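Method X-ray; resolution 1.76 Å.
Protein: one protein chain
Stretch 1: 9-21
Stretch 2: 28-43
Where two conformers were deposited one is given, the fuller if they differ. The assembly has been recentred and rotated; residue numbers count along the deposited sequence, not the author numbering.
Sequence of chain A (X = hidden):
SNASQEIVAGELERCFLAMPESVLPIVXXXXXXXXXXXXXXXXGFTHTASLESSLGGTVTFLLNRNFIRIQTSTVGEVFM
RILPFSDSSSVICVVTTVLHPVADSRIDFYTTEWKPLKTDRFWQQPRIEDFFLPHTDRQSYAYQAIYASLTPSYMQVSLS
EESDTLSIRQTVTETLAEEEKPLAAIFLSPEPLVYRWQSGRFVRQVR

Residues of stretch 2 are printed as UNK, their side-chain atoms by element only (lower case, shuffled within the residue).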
# COMPACT_ATOMS: atom_id res chain seq x y z
N ALA A 9 8.58 16.59 -17.42
CA ALA A 9 8.00 15.83 -16.26
C ALA A 9 7.04 14.75 -16.77
O ALA A 9 6.20 15.00 -17.69
CB ALA A 9 7.26 16.80 -15.32
N GLY A 10 7.15 13.58 -16.18
CA GLY A 10 6.24 12.48 -16.38
C GLY A 10 4.93 12.75 -15.69
O GLY A 10 4.79 13.73 -14.96
N GLU A 11 3.99 11.83 -15.86
CA GLU A 11 2.65 12.04 -15.35
C GLU A 11 2.58 11.99 -13.81
O GLU A 11 1.85 12.79 -13.20
CB GLU A 11 1.69 11.03 -15.97
CG GLU A 11 0.28 11.28 -15.60
CD GLU A 11 -0.68 10.44 -16.36
OE1 GLU A 11 -0.31 9.31 -16.80
OE2 GLU A 11 -1.81 10.90 -16.52
N LEU A 12 3.36 11.10 -13.19
CA LEU A 12 3.32 10.97 -11.73
C LEU A 12 3.85 12.26 -11.11
O LEU A 12 3.24 12.78 -10.16
CB LEU A 12 4.11 9.76 -11.23
CG LEU A 12 4.12 9.60 -9.71
CD1 LEU A 12 2.68 9.38 -9.22
CD2 LEU A 12 5.06 8.43 -9.31
N GLU A 13 4.96 12.77 -11.65
CA GLU A 13 5.54 14.06 -11.22
C GLU A 13 4.52 15.21 -11.31
O GLU A 13 4.34 15.98 -10.36
CB GLU A 13 6.78 14.40 -12.01
CG GLU A 13 7.19 15.86 -11.90
CD GLU A 13 8.57 16.19 -12.41
OE1 GLU A 13 9.28 15.33 -12.96
OE2 GLU A 13 8.97 17.38 -12.27
N ARG A 14 3.83 15.29 -12.45
CA ARG A 14 2.78 16.30 -12.64
C ARG A 14 1.72 16.21 -11.56
O ARG A 14 1.35 17.21 -10.94
CB ARG A 14 2.12 16.13 -14.00
CG ARG A 14 3.08 16.24 -15.17
CD ARG A 14 2.40 16.83 -16.39
NE ARG A 14 1.41 15.93 -16.98
CZ ARG A 14 1.71 14.88 -17.76
NH1 ARG A 14 2.98 14.58 -18.04
NH2 ARG A 14 0.73 14.13 -18.25
N CYS A 15 1.22 15.01 -11.33
CA CYS A 15 0.14 14.79 -10.34
C CYS A 15 0.59 15.10 -8.93
O CYS A 15 -0.15 15.73 -8.15
CB CYS A 15 -0.37 13.34 -10.44
SG CYS A 15 -1.17 12.97 -11.99
N PHE A 16 1.81 14.67 -8.59
CA PHE A 16 2.40 14.95 -7.29
C PHE A 16 2.54 16.44 -7.02
O PHE A 16 2.25 16.94 -5.90
CB PHE A 16 3.78 14.31 -7.19
CG PHE A 16 4.37 14.38 -5.83
CD1 PHE A 16 3.75 13.76 -4.77
CD2 PHE A 16 5.60 15.00 -5.61
CE1 PHE A 16 4.31 13.77 -3.51
CE2 PHE A 16 6.17 15.00 -4.35
CZ PHE A 16 5.52 14.40 -3.30
N LEU A 17 3.00 17.18 -8.02
CA LEU A 17 3.19 18.60 -7.85
C LEU A 17 1.82 19.31 -7.63
O LEU A 17 1.73 20.26 -6.85
CB LEU A 17 3.88 19.18 -9.07
CG LEU A 17 5.36 18.90 -9.27
CD1 LEU A 17 5.79 19.33 -10.66
CD2 LEU A 17 6.20 19.64 -8.22
N ALA A 18 0.80 18.86 -8.35
CA ALA A 18 -0.56 19.46 -8.26
C ALA A 18 -1.51 18.82 -7.25
O ALA A 18 -2.70 19.17 -7.17
CB ALA A 18 -1.20 19.48 -9.65
N MSE A 19 -1.03 17.87 -6.46
CA MSE A 19 -1.86 17.23 -5.43
C MSE A 19 -2.25 18.29 -4.38
O MSE A 19 -1.39 19.01 -3.90
CB MSE A 19 -1.06 16.10 -4.78
CG MSE A 19 -1.79 15.29 -3.72
SE MSE A 19 -0.57 13.94 -3.00
CE MSE A 19 0.69 15.18 -2.22
N PRO A 20 -3.55 18.43 -4.07
CA PRO A 20 -3.93 19.39 -3.04
C PRO A 20 -3.30 18.98 -1.69
O PRO A 20 -3.26 17.78 -1.33
CB PRO A 20 -5.46 19.26 -2.96
CG PRO A 20 -5.90 18.68 -4.30
CD PRO A 20 -4.71 17.75 -4.68
N GLU A 21 -2.83 19.96 -0.95
CA GLU A 21 -2.32 19.70 0.40
C GLU A 21 -3.33 18.92 1.27
O GLU A 21 -2.94 18.03 2.05
CB GLU A 21 -1.96 21.02 1.09
CG GLU A 21 -1.31 20.84 2.45
CD GLU A 21 -0.81 22.15 3.06
OE1 GLU A 21 -0.38 23.06 2.33
OE2 GLU A 21 -0.82 22.24 4.29
N UNK A 28 3.61 20.73 3.76
CA UNK A 28 2.80 21.82 3.17
C UNK A 28 2.97 21.83 1.66
O UNK A 28 3.91 21.21 1.14
o UNK A 28 4.57 23.44 3.42
c UNK A 28 2.98 23.31 5.23
c UNK A 28 3.20 23.21 3.72
N UNK A 29 2.12 22.58 0.97
CA UNK A 29 2.21 22.68 -0.50
C UNK A 29 3.58 23.27 -0.88
O UNK A 29 4.27 22.79 -1.79
c UNK A 29 1.07 23.55 -1.04
c UNK A 29 -0.97 22.24 -3.87
se UNK A 29 0.93 22.18 -3.55
c UNK A 29 1.15 23.84 -2.53
N UNK A 30 3.95 24.30 -0.15
CA UNK A 30 5.22 24.98 -0.36
C UNK A 30 6.44 24.11 -0.07
O UNK A 30 7.37 24.12 -0.85
c UNK A 30 2.95 27.20 1.15
c UNK A 30 4.07 27.22 0.10
o UNK A 30 2.49 28.32 1.49
c UNK A 30 5.24 26.29 0.44
o UNK A 30 2.54 26.09 1.61
N UNK A 31 6.44 23.36 1.03
CA UNK A 31 7.48 22.36 1.26
C UNK A 31 7.58 21.34 0.11
O UNK A 31 8.67 21.00 -0.36
o UNK A 31 6.18 21.02 5.07
c UNK A 31 7.53 22.51 3.83
o UNK A 31 7.68 22.18 6.14
c UNK A 31 7.23 21.63 2.60
c UNK A 31 7.09 21.87 5.11
N UNK A 32 6.44 20.81 -0.32
CA UNK A 32 6.39 19.88 -1.43
C UNK A 32 6.94 20.45 -2.74
O UNK A 32 7.79 19.84 -3.41
c UNK A 32 4.84 18.38 -2.79
n UNK A 32 0.50 18.96 -1.81
n UNK A 32 1.51 18.73 -3.89
c UNK A 32 3.72 17.35 -2.62
c UNK A 32 1.51 18.52 -2.57
n UNK A 32 2.52 17.89 -1.97
c UNK A 32 4.97 19.39 -1.66
N UNK A 33 6.47 21.63 -3.11
CA UNK A 33 6.89 22.19 -4.38
C UNK A 33 8.34 22.71 -4.29
O UNK A 33 9.05 22.69 -5.29
c UNK A 33 5.84 23.18 -4.94
o UNK A 33 4.03 21.68 -5.55
n UNK A 33 5.09 22.76 -7.23
c UNK A 33 4.89 22.49 -5.94
N UNK A 34 8.80 23.07 -3.09
CA UNK A 34 10.24 23.41 -2.88
C UNK A 34 11.13 22.12 -2.92
O UNK A 34 12.19 22.12 -3.53
c UNK A 34 10.48 24.25 -1.60
o UNK A 34 9.72 26.32 -0.58
o UNK A 34 9.57 26.25 -2.74
c UNK A 34 9.88 25.70 -1.65
N UNK A 35 10.67 21.01 -2.34
CA UNK A 35 11.36 19.71 -2.44
C UNK A 35 11.56 19.26 -3.89
O UNK A 35 12.62 18.80 -4.29
c UNK A 35 9.50 16.32 -1.94
c UNK A 35 10.80 17.13 -2.08
c UNK A 35 10.55 18.62 -1.72
c UNK A 35 11.86 16.52 -1.16
N UNK A 36 10.47 19.31 -4.63
CA UNK A 36 10.52 18.96 -6.04
C UNK A 36 11.44 19.89 -6.85
O UNK A 36 12.15 19.42 -7.73
s UNK A 36 8.14 17.57 -6.07
c UNK A 36 9.12 18.99 -6.63
N UNK A 37 11.42 21.19 -6.54
CA UNK A 37 12.36 22.13 -7.17
C UNK A 37 13.83 21.78 -6.96
O UNK A 37 14.62 21.84 -7.91
c UNK A 37 12.10 23.59 -6.76
c UNK A 37 12.44 26.01 -7.50
c UNK A 37 12.79 24.54 -7.69
n UNK A 37 10.99 26.23 -7.47
c UNK A 37 10.24 26.23 -6.37
n UNK A 37 10.77 26.00 -5.17
n UNK A 37 8.92 26.46 -6.46
N UNK A 38 14.19 21.41 -5.74
CA UNK A 38 15.57 20.98 -5.48
C UNK A 38 15.89 19.64 -6.17
O UNK A 38 17.05 19.39 -6.54
c UNK A 38 15.60 22.14 -3.20
c UNK A 38 16.04 22.03 -1.75
n UNK A 38 13.62 22.53 -0.24
c UNK A 38 14.11 21.29 -0.35
n UNK A 38 13.49 20.29 0.27
c UNK A 38 15.81 20.85 -3.96
n UNK A 38 15.24 21.04 -1.03
N UNK A 39 14.87 18.79 -6.31
CA UNK A 39 15.00 17.48 -6.99
C UNK A 39 15.20 17.63 -8.49
O UNK A 39 15.93 16.85 -9.12
c UNK A 39 13.77 16.62 -6.74
N UNK A 40 14.56 18.64 -9.06
CA UNK A 40 14.47 18.76 -10.53
C UNK A 40 13.53 17.66 -10.99
O UNK A 40 12.88 17.04 -10.18
N UNK A 41 13.48 17.40 -12.29
CA UNK A 41 12.55 16.40 -12.80
C UNK A 41 12.85 14.99 -12.23
O UNK A 41 14.00 14.60 -12.00
c UNK A 41 10.64 18.26 -14.45
c UNK A 41 11.76 17.64 -14.88
n UNK A 41 12.18 18.34 -15.99
n UNK A 41 10.39 19.30 -15.31
c UNK A 41 11.33 19.33 -16.24
c UNK A 41 12.49 16.44 -14.35
N UNK A 42 11.77 14.28 -11.94
CA UNK A 42 11.86 12.87 -11.52
C UNK A 42 12.23 11.96 -12.69
O UNK A 42 11.63 12.04 -13.76
c UNK A 42 9.92 13.34 -9.87
c UNK A 42 10.54 12.42 -10.94
c UNK A 42 8.84 12.59 -9.07
c UNK A 42 10.99 13.95 -8.97
N UNK A 43 13.21 11.09 -12.47
CA UNK A 43 13.75 10.23 -13.52
C UNK A 43 13.73 8.78 -13.08
O UNK A 43 13.13 8.43 -12.06
c UNK A 43 15.18 10.63 -13.83
o UNK A 43 16.05 10.28 -12.75
O HOH W 1 9.15 12.94 -14.14
O HOH W 2 10.33 18.25 -9.79
O HOH W 3 0.21 25.74 2.86

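Position 28 carries one carbon bearing an oxygen and a second carbon. That oxygen accepts from the backbone N of position 31 at 3.0 Å, capping the helix that follows: T28, a classic N-cap residue. Position 29 is an unbranched chain of two carbons, selenium and a carbon, hence selenomethionine, M29. Its N donates to E21 OE1 at 2.9 Å, and its flexible end lays CE 3.3 Å from M19 O.

Positions 30 and 31 each have three carbons, the third with two oxygens: E30 and E31. E30 OE1 lies 4.3 Å from E21 OE1, and water 3 donates to both, easing the like charges. E31 OE1 instead accepts from T28 N at 2.9 Å, a reciprocal side-chain bond.

Position 32 has three carbons, a nitrogen, and a carbon with two more nitrogens, the guanidinium of R32. NH2 donates to M19 O at 2.8 Å, while weak bonds run from NH1 to F16 O (2.8 Å) and to M19 O (2.9 Å). A many-donor group can reach F16 O and M19 O at once. Its CD packs over the F16 ring face, 3.8 Å from the centroid.

Position 33 has two carbons, the second carrying an oxygen and a nitrogen: N33, a short polar chain whose end comes near the backbone of L17. Position 34, two carbons ending in two oxygens, is D34, remote from stretch 1. Position 35, four carbons forked at the second, is L35; its CD2 approaches F16 CE2 at 4.3 Å. At 36, one carbon and a sulfur make C36, small enough for its CB to sit 3.4 Å from L17 CD2 while SG meets the F16 ring edge.

Positions 37 and 38 have three carbons, a nitrogen, then a carbon with two more nitrogens at each: R37, whose NH1 forms a salt bridge with D34 OD1 at 2.7 Å, and the exposed R38. Position 39 has a lone carbon, A39. Position 40 has none: G40, whose positive phi favours glycine as the chain leaves the helix.

Position 41 bears one carbon, then a five-membered ring of three carbons and two nitrogens, H41, with A9 N over one face. Position 42, four carbons forked at the second, is L42; its N donates to E13 OE1 at 2.9 Å. Its side chain is buried and points toward stretch 1, with CG 3.7 Å from E13 OE1, so an apolar branched chain suits the spot. Position 43, a carbon and an oxygen, is S43, pointing away, its small polar group hydrogen-bonded just beyond the stretches.

The two helices run roughly antiparallel, at 148°. Glutamates E21 and E13 bind backbone N atoms near either end of the second helix, water 1 links E13 OE1 to L42 O, and between them R32, C36 and L35 pack around F16.

Stretch 2 (28-43) TMEERNDLCRRAGHLS
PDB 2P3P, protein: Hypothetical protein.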